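Local structure of Mlr7391 protein (Mesorhizobium loti, 3HK4) at residues G84-E88 with L99-F103; E43-A47 with N126-T130; N46-S52 with S63-L69. The protein is of unproven function but belongs to the SnoaL-like family of NTF2-like proteins and may act as a lyase of the polyketide cyclase kind. One frame throughout, in Å; residues are numbered along the deposited sequence. Where two conformers were deposited one is given.

Contact 1: residues G84-E88 with L99-F103; sequences GGSVE and LRFKF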
loop_
_atom_site.group_PDB
_atom_site.type_symbol
_atom_site.label_atom_id
_atom_site.label_comp_id
_atom_site.label_asym_id
_atom_site.label_seq_id
_atom_site.Cartn_x
_atom_site.Cartn_y
_atom_site.Cartn_z
ATOM N N GLY A 84 -13.625 -16.323 2.892
ATOM C CA GLY A 84 -15.081 -16.080 2.987
ATOM C C GLY A 84 -15.573 -14.832 3.712
ATOM O O GLY A 84 -15.083 -13.725 3.449
ATOM N N GLY A 85 -16.572 -15.006 4.583
ATOM C CA GLY A 85 -17.181 -13.887 5.312
ATOM C C GLY A 85 -18.437 -13.290 4.680
ATOM O O GLY A 85 -18.998 -13.841 3.712
ATOM N N SER A 86 -18.870 -12.142 5.225
ATOM C CA SER A 86 -20.095 -11.499 4.779
ATOM C C SER A 86 -20.042 -9.975 4.775
ATOM O O SER A 86 -19.213 -9.381 5.423
ATOM C CB SER A 86 -21.251 -11.964 5.674
ATOM O OG SER A 86 -21.124 -11.510 7.016
ATOM N N VAL A 87 -20.942 -9.368 4.016
ATOM C CA VAL A 87 -21.086 -7.933 3.963
ATOM C C VAL A 87 -22.508 -7.675 4.375
ATOM O O VAL A 87 -23.406 -8.282 3.812
ATOM C CB VAL A 87 -20.911 -7.410 2.552
ATOM C CG1 VAL A 87 -21.026 -5.866 2.526
ATOM C CG2 VAL A 87 -19.605 -7.854 2.000
ATOM N N GLU A 88 -22.711 -6.834 5.389
ATOM C CA GLU A 88 -24.030 -6.487 5.858
ATOM C C GLU A 88 -24.278 -5.028 5.570
ATOM O O GLU A 88 -23.422 -4.176 5.814
ATOM C CB GLU A 88 -24.168 -6.690 7.369
ATOM C CG GLU A 88 -24.403 -8.128 7.832
ATOM C CD GLU A 88 -24.325 -8.267 9.339
ATOM O OE1 GLU A 88 -24.223 -7.234 10.059
ATOM O OE2 GLU A 88 -24.358 -9.418 9.804
ATOM N N LEU A 99 -21.397 -0.108 5.792
ATOM C CA LEU A 99 -21.417 -1.548 5.611
ATOM C C LEU A 99 -20.647 -2.180 6.751
ATOM O O LEU A 99 -19.731 -1.598 7.304
ATOM C CB LEU A 99 -20.745 -1.961 4.295
ATOM C CG LEU A 99 -21.401 -1.495 3.008
ATOM C CD1 LEU A 99 -20.513 -1.782 1.775
ATOM C CD2 LEU A 99 -22.740 -2.188 2.908
ATOM N N ARG A 100 -21.025 -3.376 7.111
ATOM C CA ARG A 100 -20.318 -4.105 8.152
ATOM C C ARG A 100 -19.731 -5.352 7.474
ATOM O O ARG A 100 -20.440 -6.079 6.797
ATOM C CB ARG A 100 -21.253 -4.431 9.308
ATOM C CG ARG A 100 -20.542 -5.029 10.570
ATOM C CD ARG A 100 -20.460 -6.521 10.477
ATOM N NE ARG A 100 -20.043 -7.139 11.719
ATOM C CZ ARG A 100 -20.819 -7.286 12.796
ATOM N NH1 ARG A 100 -22.078 -6.836 12.835
ATOM N NH2 ARG A 100 -20.314 -7.889 13.865
ATOM N N PHE A 101 -18.423 -5.526 7.639
ATOM C CA PHE A 101 -17.635 -6.581 7.024
ATOM C C PHE A 101 -17.164 -7.473 8.130
ATOM O O PHE A 101 -16.621 -6.973 9.095
ATOM C CB PHE A 101 -16.417 -5.994 6.367
ATOM C CG PHE A 101 -16.721 -4.989 5.289
ATOM C CD1 PHE A 101 -17.042 -5.410 4.013
ATOM C CD2 PHE A 101 -16.630 -3.640 5.535
ATOM C CE1 PHE A 101 -17.289 -4.512 3.002
ATOM C CE2 PHE A 101 -16.889 -2.720 4.557
ATOM C CZ PHE A 101 -17.207 -3.142 3.266
ATOM N N LYS A 102 -17.424 -8.768 8.006
ATOM C CA LYS A 102 -16.940 -9.801 8.952
ATOM C C LYS A 102 -16.395 -10.934 8.077
ATOM O O LYS A 102 -17.145 -11.589 7.347
ATOM C CB LYS A 102 -18.021 -10.295 9.931
ATOM C CG LYS A 102 -17.404 -10.965 11.174
ATOM C CD LYS A 102 -18.392 -11.752 12.057
ATOM C CE LYS A 102 -19.238 -10.874 12.980
ATOM N NZ LYS A 102 -20.073 -11.733 13.936
ATOM N N PHE A 103 -15.088 -11.124 8.099
ATOM C CA PHE A 103 -14.431 -12.146 7.273
ATOM C C PHE A 103 -13.177 -12.701 7.923
ATOM O O PHE A 103 -12.498 -11.998 8.673
ATOM C CB PHE A 103 -14.060 -11.559 5.905
ATOM C CG PHE A 103 -13.176 -10.337 5.986
ATOM C CD1 PHE A 103 -13.728 -9.054 6.143
ATOM C CD2 PHE A 103 -11.790 -10.450 5.907
ATOM C CE1 PHE A 103 -12.897 -7.896 6.218
ATOM C CE2 PHE A 103 -10.960 -9.300 5.987
ATOM C CZ PHE A 103 -11.520 -8.026 6.129
HETATM O O HOH W 1 -20.924 -8.927 8.297
#
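Three groups grip the carbonyl oxygen of Arg-100. Glu-88 N donates to Arg-100 O at 2.8 Å in the carbonyl plane and almost straight (167°), Val-87 CA brings its C-H to 3.4 Å from Arg-100 O, and a water that also meets Ser-86 OG donates a longer bond. Arg-100 N answers to Glu-88 O, which makes Glu-88 and Arg-100 a hydrogen-bonded antiparallel pair; Ser-86 and Lys-102 form the next one along this beta hairpin. Above the first pair the side chains run side by side. The guanidinium arrives by a bend at chi2 (-89°), and Glu-88 OE1 reaches Arg-100 NH1 in a long salt bridge of 3.5 Å, with carboxylate and guanidinium planes 75° apart. Arg-100 NE pairs with Asp-117, its stronger partner.

On the other face lies the non-hydrogen-bonded pair Val-87 and Phe-101, their side chains side by side and pointing the same way. Val-87 CG1 stands 4.0 Å from Phe-101 CE1 and 4.1 Å from Leu-99 CD2, while its CG2 lies near CD1 and CE1 of the same ring. With an alanine here both methyls would be gone, and the ring would probably be freer to shift, with a gap beside Leu-99. Glycine suits position 85 because a CB would collide with Lys-102 O, already 3.1 Å from Gly-85 CA.

The hairpin strands 80-93 and 96-107 lie at one side of the sheet: strand 114-125 bonds to the far edge of 99-103, and helix 22-34 packs on Val-87, Leu-99 and Phe-101 through Lys-34, Thr-30 and Leu-33.

Contact 2: residues E43-A47 with N126-T130; sequences EKYNA and NGKIT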
loop_
_atom_site.group_PDB
_atom_site.type_symbol
_atom_site.label_atom_id
_atom_site.label_comp_id
_atom_site.label_asym_id
_atom_site.label_seq_id
_atom_site.Cartn_x
_atom_site.Cartn_y
_atom_site.Cartn_z
ATOM N N GLU A 43 -14.065 0.986 -9.525
ATOM C CA GLU A 43 -13.977 1.706 -10.802
ATOM C C GLU A 43 -15.278 2.414 -11.131
ATOM O O GLU A 43 -15.292 3.517 -11.695
ATOM C CB GLU A 43 -13.564 0.728 -11.908
ATOM C CG GLU A 43 -13.269 1.342 -13.252
ATOM C CD GLU A 43 -14.484 1.734 -14.064
ATOM O OE1 GLU A 43 -15.484 0.988 -14.064
ATOM O OE2 GLU A 43 -14.426 2.778 -14.757
ATOM N N LYS A 44 -16.392 1.783 -10.842
ATOM C CA LYS A 44 -17.684 2.428 -11.148
ATOM C C LYS A 44 -18.006 3.635 -10.276
ATOM O O LYS A 44 -18.532 4.654 -10.745
ATOM C CB LYS A 44 -18.842 1.401 -11.023
ATOM C CG LYS A 44 -20.230 1.897 -11.523
ATOM C CD LYS A 44 -21.249 0.801 -11.509
ATOM C CE LYS A 44 -22.598 1.277 -11.897
ATOM N NZ LYS A 44 -23.472 0.087 -11.996
ATOM N N TYR A 45 -17.661 3.549 -9.003
ATOM C CA TYR A 45 -18.149 4.546 -8.076
ATOM C C TYR A 45 -17.131 5.454 -7.424
ATOM O O TYR A 45 -17.523 6.490 -6.931
ATOM C CB TYR A 45 -18.961 3.833 -6.969
ATOM C CG TYR A 45 -20.293 3.298 -7.471
ATOM C CD1 TYR A 45 -21.266 4.165 -7.881
ATOM C CD2 TYR A 45 -20.561 1.945 -7.530
ATOM C CE1 TYR A 45 -22.455 3.747 -8.362
ATOM C CE2 TYR A 45 -21.779 1.492 -8.003
ATOM C CZ TYR A 45 -22.747 2.418 -8.377
ATOM O OH TYR A 45 -23.980 2.051 -8.897
ATOM N N ASN A 46 -15.854 5.097 -7.402
ATOM C CA ASN A 46 -14.910 5.928 -6.668
ATOM C C ASN A 46 -14.646 7.220 -7.387
ATOM O O ASN A 46 -14.475 7.242 -8.596
ATOM C CB ASN A 46 -13.576 5.263 -6.426
ATOM C CG ASN A 46 -13.641 4.127 -5.440
ATOM O OD1 ASN A 46 -14.622 3.958 -4.685
ATOM N ND2 ASN A 46 -12.521 3.384 -5.359
ATOM N N ALA A 47 -14.604 8.306 -6.638
ATOM C CA ALA A 47 -14.251 9.612 -7.220
ATOM C C ALA A 47 -12.782 9.573 -7.525
ATOM O O ALA A 47 -12.032 8.857 -6.860
ATOM C CB ALA A 47 -14.526 10.731 -6.219
ATOM N N ASN A 126 -22.103 13.910 -5.700
ATOM C CA ASN A 126 -22.291 13.923 -7.166
ATOM C C ASN A 126 -22.166 12.552 -7.783
ATOM O O ASN A 126 -21.547 12.388 -8.795
ATOM C CB ASN A 126 -21.327 14.899 -7.836
ATOM C CG ASN A 126 -21.552 16.332 -7.408
ATOM O OD1 ASN A 126 -22.685 16.762 -7.209
ATOM N ND2 ASN A 126 -20.463 17.087 -7.270
ATOM N N GLY A 127 -22.715 11.552 -7.104
ATOM C CA GLY A 127 -22.763 10.205 -7.632
ATOM C C GLY A 127 -21.534 9.352 -7.473
ATOM O O GLY A 127 -21.519 8.237 -7.945
ATOM N N LYS A 128 -20.521 9.856 -6.773
ATOM C CA LYS A 128 -19.255 9.146 -6.623
ATOM C C LYS A 128 -18.834 9.096 -5.167
ATOM O O LYS A 128 -19.152 9.988 -4.383
ATOM C CB LYS A 128 -18.198 9.890 -7.434
ATOM C CG LYS A 128 -18.410 9.934 -8.975
ATOM C CD LYS A 128 -17.923 8.646 -9.633
ATOM C CE LYS A 128 -18.170 8.608 -11.134
ATOM N NZ LYS A 128 -19.519 7.999 -11.355
ATOM N N ILE A 129 -18.078 8.085 -4.808
ATOM C CA ILE A 129 -17.654 7.919 -3.424
ATOM C C ILE A 129 -16.425 8.787 -3.276
ATOM O O ILE A 129 -15.427 8.554 -3.941
ATOM C CB ILE A 129 -17.342 6.466 -3.083
ATOM C CG1 ILE A 129 -18.638 5.631 -3.132
ATOM C CG2 ILE A 129 -16.692 6.362 -1.652
ATOM C CD1 ILE A 129 -18.424 4.128 -3.133
ATOM N N THR A 130 -16.535 9.823 -2.440
ATOM C CA THR A 130 -15.436 10.765 -2.177
ATOM C C THR A 130 -14.577 10.388 -0.954
ATOM O O THR A 130 -13.434 10.823 -0.826
ATOM C CB THR A 130 -15.986 12.185 -1.992
ATOM O OG1 THR A 130 -16.953 12.201 -0.942
ATOM C CG2 THR A 130 -16.623 12.622 -3.233
#
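Tyr-45 O and Ile-129 N meet where helix 38-45 runs out into a short parallel strand of this NTF2-like alpha+beta fold. Asn-46 pairs with Ile-129 in a parallel beta bridge. Its two bonds are Ile-129 N to Tyr-45 O, 2.7 Å, and Ala-47 N to Ile-129 O, 2.8 Å, the second donor standing 32° from the carbonyl plane.

This is the close-packed part. Lys-128 CA also lies 3.2 Å from Tyr-45 O, and the small Ala-47 fits because its CB already comes to 3.3 Å from Ile-129 O. Ile-129, with CG1 anti to its carbonyl carbon (chi1 -67°), sends CD1 to 3.9 Å from Tyr-45 CB, while the Asn-46 side chain runs obliquely across that of Ile-129, OD1 near Ile-129 CB. Phe-29 of helix 22-34 and Tyr-122 of strand 114-125 pack on this isoleucine too, a branched apolar residue suited to a buried strand.

The solvent side is looser and belongs to two exposed lysines. Lys-128, bent at chi2 and chi4, folds its methylenes back over the end of the helix, with CD 3.5 Å from Tyr-45 O. Lys-44 carries NZ out to Asp-28, which also takes the hydrogen bond of Tyr-45 OH. The Tyr-45 ring itself is buried against Ile-25 and Phe-29, with Lys-44 CG over the centre of one face. Gly-127 accommodates the turn with a positive phi, and its O lies at the ring's edge, near the ring plane, 4.1 Å from Tyr-45 CD1.

Contact 3: residues N46-S52 with S63-L69; sequences NADDIAS and SHGKEAL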
loop_
_atom_site.group_PDB
_atom_site.type_symbol
_atom_site.label_atom_id
_atom_site.label_comp_id
_atom_site.label_asym_id
_atom_site.label_seq_id
_atom_site.Cartn_x
_atom_site.Cartn_y
_atom_site.Cartn_z
ATOM N N ASN A 46 -15.854 5.097 -7.402
ATOM C CA ASN A 46 -14.910 5.928 -6.668
ATOM C C ASN A 46 -14.646 7.220 -7.387
ATOM O O ASN A 46 -14.475 7.242 -8.596
ATOM C CB ASN A 46 -13.576 5.263 -6.426
ATOM C CG ASN A 46 -13.641 4.127 -5.440
ATOM O OD1 ASN A 46 -14.622 3.958 -4.685
ATOM N ND2 ASN A 46 -12.521 3.384 -5.359
ATOM N N ALA A 47 -14.604 8.306 -6.638
ATOM C CA ALA A 47 -14.251 9.612 -7.220
ATOM C C ALA A 47 -12.782 9.573 -7.525
ATOM O O ALA A 47 -12.032 8.857 -6.860
ATOM C CB ALA A 47 -14.526 10.731 -6.219
ATOM N N ASP A 48 -12.334 10.316 -8.526
ATOM C CA ASP A 48 -10.913 10.320 -8.892
ATOM C C ASP A 48 -9.992 10.713 -7.733
ATOM O O ASP A 48 -8.833 10.300 -7.660
ATOM C CB ASP A 48 -10.676 11.317 -10.016
ATOM C CG ASP A 48 -11.246 10.856 -11.356
ATOM O OD1 ASP A 48 -11.639 9.668 -11.499
ATOM O OD2 ASP A 48 -11.279 11.721 -12.272
ATOM N N ASP A 49 -10.520 11.554 -6.847
ATOM C CA ASP A 49 -9.791 12.023 -5.693
ATOM C C ASP A 49 -10.291 11.369 -4.399
ATOM O O ASP A 49 -10.228 11.979 -3.344
ATOM C CB ASP A 49 -9.885 13.541 -5.615
ATOM C CG ASP A 49 -11.304 14.057 -5.469
ATOM O OD1 ASP A 49 -12.276 13.331 -5.727
ATOM O OD2 ASP A 49 -11.453 15.230 -5.117
ATOM N N ILE A 50 -10.788 10.134 -4.480
ATOM C CA ILE A 50 -11.254 9.459 -3.300
ATOM C C ILE A 50 -10.182 9.404 -2.165
ATOM O O ILE A 50 -9.039 9.055 -2.408
ATOM C CB ILE A 50 -11.742 8.027 -3.636
ATOM C CG1 ILE A 50 -12.346 7.386 -2.401
ATOM C CG2 ILE A 50 -10.589 7.181 -4.323
ATOM C CD1 ILE A 50 -13.208 6.122 -2.596
ATOM N N ALA A 51 -10.594 9.734 -0.925
ATOM C CA ALA A 51 -9.755 9.635 0.281
ATOM C C ALA A 51 -10.163 8.379 1.047
ATOM O O ALA A 51 -11.331 8.136 1.226
ATOM C CB ALA A 51 -9.972 10.868 1.154
ATOM N N SER A 52 -9.199 7.561 1.454
ATOM C CA SER A 52 -9.473 6.318 2.151
ATOM C C SER A 52 -8.734 6.362 3.469
ATOM O O SER A 52 -7.521 6.580 3.494
ATOM C CB SER A 52 -8.989 5.149 1.322
ATOM O OG SER A 52 -9.310 3.882 1.951
ATOM N N SER A 63 -5.017 7.307 2.385
ATOM C CA SER A 63 -4.730 7.292 0.936
ATOM C C SER A 63 -5.578 8.289 0.149
ATOM O O SER A 63 -6.733 8.516 0.489
ATOM C CB SER A 63 -4.941 5.852 0.443
ATOM O OG SER A 63 -4.850 5.814 -0.992
ATOM N N HIS A 64 -4.991 8.937 -0.874
ATOM C CA HIS A 64 -5.694 9.881 -1.713
ATOM C C HIS A 64 -5.484 9.539 -3.183
ATOM O O HIS A 64 -4.357 9.336 -3.606
ATOM C CB HIS A 64 -5.219 11.331 -1.464
ATOM C CG HIS A 64 -5.566 11.848 -0.096
ATOM N ND1 HIS A 64 -6.775 12.440 0.186
ATOM C CD2 HIS A 64 -4.863 11.855 1.061
ATOM C CE1 HIS A 64 -6.812 12.770 1.467
ATOM N NE2 HIS A 64 -5.658 12.434 2.022
ATOM N N GLY A 65 -6.577 9.486 -3.942
ATOM C CA GLY A 65 -6.524 9.230 -5.387
ATOM C C GLY A 65 -7.151 7.888 -5.677
ATOM O O GLY A 65 -6.971 6.944 -4.916
ATOM N N LYS A 66 -7.847 7.798 -6.814
ATOM C CA LYS A 66 -8.545 6.554 -7.225
ATOM C C LYS A 66 -7.566 5.432 -7.612
ATOM O O LYS A 66 -7.693 4.235 -7.187
ATOM C CB LYS A 66 -9.524 6.901 -8.370
ATOM C CG LYS A 66 -10.381 5.755 -8.866
ATOM C CD LYS A 66 -11.445 6.212 -9.830
ATOM C CE LYS A 66 -12.288 5.056 -10.333
ATOM N NZ LYS A 66 -13.402 5.488 -11.260
ATOM N N GLU A 67 -6.569 5.811 -8.386
ATOM C CA GLU A 67 -5.564 4.866 -8.835
ATOM C C GLU A 67 -4.739 4.400 -7.656
ATOM O O GLU A 67 -4.418 3.214 -7.562
ATOM C CB GLU A 67 -4.670 5.495 -9.901
ATOM C CG GLU A 67 -3.730 4.508 -10.550
ATOM C CD GLU A 67 -4.413 3.497 -11.453
ATOM O OE1 GLU A 67 -5.610 3.645 -11.780
ATOM O OE2 GLU A 67 -3.717 2.546 -11.876
ATOM N N ALA A 68 -4.446 5.307 -6.725
ATOM C CA ALA A 68 -3.709 4.948 -5.484
ATOM C C ALA A 68 -4.490 3.872 -4.765
ATOM O O ALA A 68 -3.921 2.899 -4.304
ATOM C CB ALA A 68 -3.573 6.131 -4.559
ATOM N N LEU A 69 -5.808 4.009 -4.698
ATOM C CA LEU A 69 -6.610 2.994 -3.958
ATOM C C LEU A 69 -6.617 1.666 -4.653
ATOM O O LEU A 69 -6.718 0.624 -4.025
ATOM C CB LEU A 69 -8.023 3.498 -3.690
ATOM C CG LEU A 69 -8.924 2.806 -2.663
ATOM C CD1 LEU A 69 -8.267 2.812 -1.283
ATOM C CD2 LEU A 69 -10.335 3.488 -2.635
HETATM O O HOH W 2 -10.002 2.749 -6.884
HETATM O O HOH W 3 -13.854 8.381 -11.339
HETATM O O HOH W 4 -8.161 13.221 -2.200
HETATM O O HOH W 5 -7.118 6.700 -2.179
#
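The His-64 imidazole receives Ala-51 CB obliquely, the methyl 3.7 Å from His-64 ND1 and equally close to CE1; a water bound to ND1 donates to Asp-49 O. A second flat group is the amide of Asn-46, whose side chain crosses that of Leu-69 at about a right angle, with ND2 3.5 Å from Leu-69 CD2; ND2 donates to a water that in turn donates to Lys-66 O. His-64 and Ala-51 belong to a beta hairpin, strands 50-53 and 62-64, which leads through Gly-65 at the N-cap position into helix 66-78.

Ser-52 and Ser-63 form the hydrogen-bonded antiparallel pair, Ala-51 and His-64 the non-hydrogen-bonded one. Past them Gly-65 N donates to Ile-50 O at 2.9 Å, and Lys-66 N to Asp-48 O, approaching from 49° out of the carbonyl plane, so the type I turn from Ala-47 to Ile-50 engages the start of the helix. Glycine fits the cap, since its backbone angles would jam a CB against the preceding carbonyl.

Lys-66, with CG anti to the backbone N (chi1 -177°) and the chain extended beyond it, runs along Asn-46 to Asp-48. A long lysine suits the place: its methylenes line the backbone while NZ bonds to Glu-43 O, more weakly to Asn-46 O, and donates to a water that in turn gives its hydrogens to Asn-46 O and Asp-48 OD1. Leu-69 makes the apolar contacts: CD2 lies 3.9 Å from Ile-50 CD1, and CD1 3.6 Å from Ser-52 CB, whose small side chain leaves OG for Glu-132 and Lys-72.

Trp-75 NE1 of the second subunit bonds to Ser-63 OG, and that hydroxyl donates at 2.7 Å to a water, which gives its own protons to Ile-50 O and Gly-65 O.

How the contacts relate
Contacts 2 and 3 form one continuous region, their centres 9 Å apart: both use Asn-46 and Ala-47, Lys-66 NZ lies 2.8 Å from Glu-43 O, and Ala-51 N lies 3.0 Å from Thr-130 O, joining neighbouring strands 50-53 and 128-135. Contact 1 lies across the chain's centre, with its own centre about 21 Å from that of contact 2 and 22 Å from that of contact 3, yet it belongs to the same sheet. Helix 22-34 and Tyr-122 touch both contact 1 and contact 2. Contact 3 alone among them reaches the second subunit. NTF2-like proteins commonly hold a pocket between sheet and helices, but no site is established here.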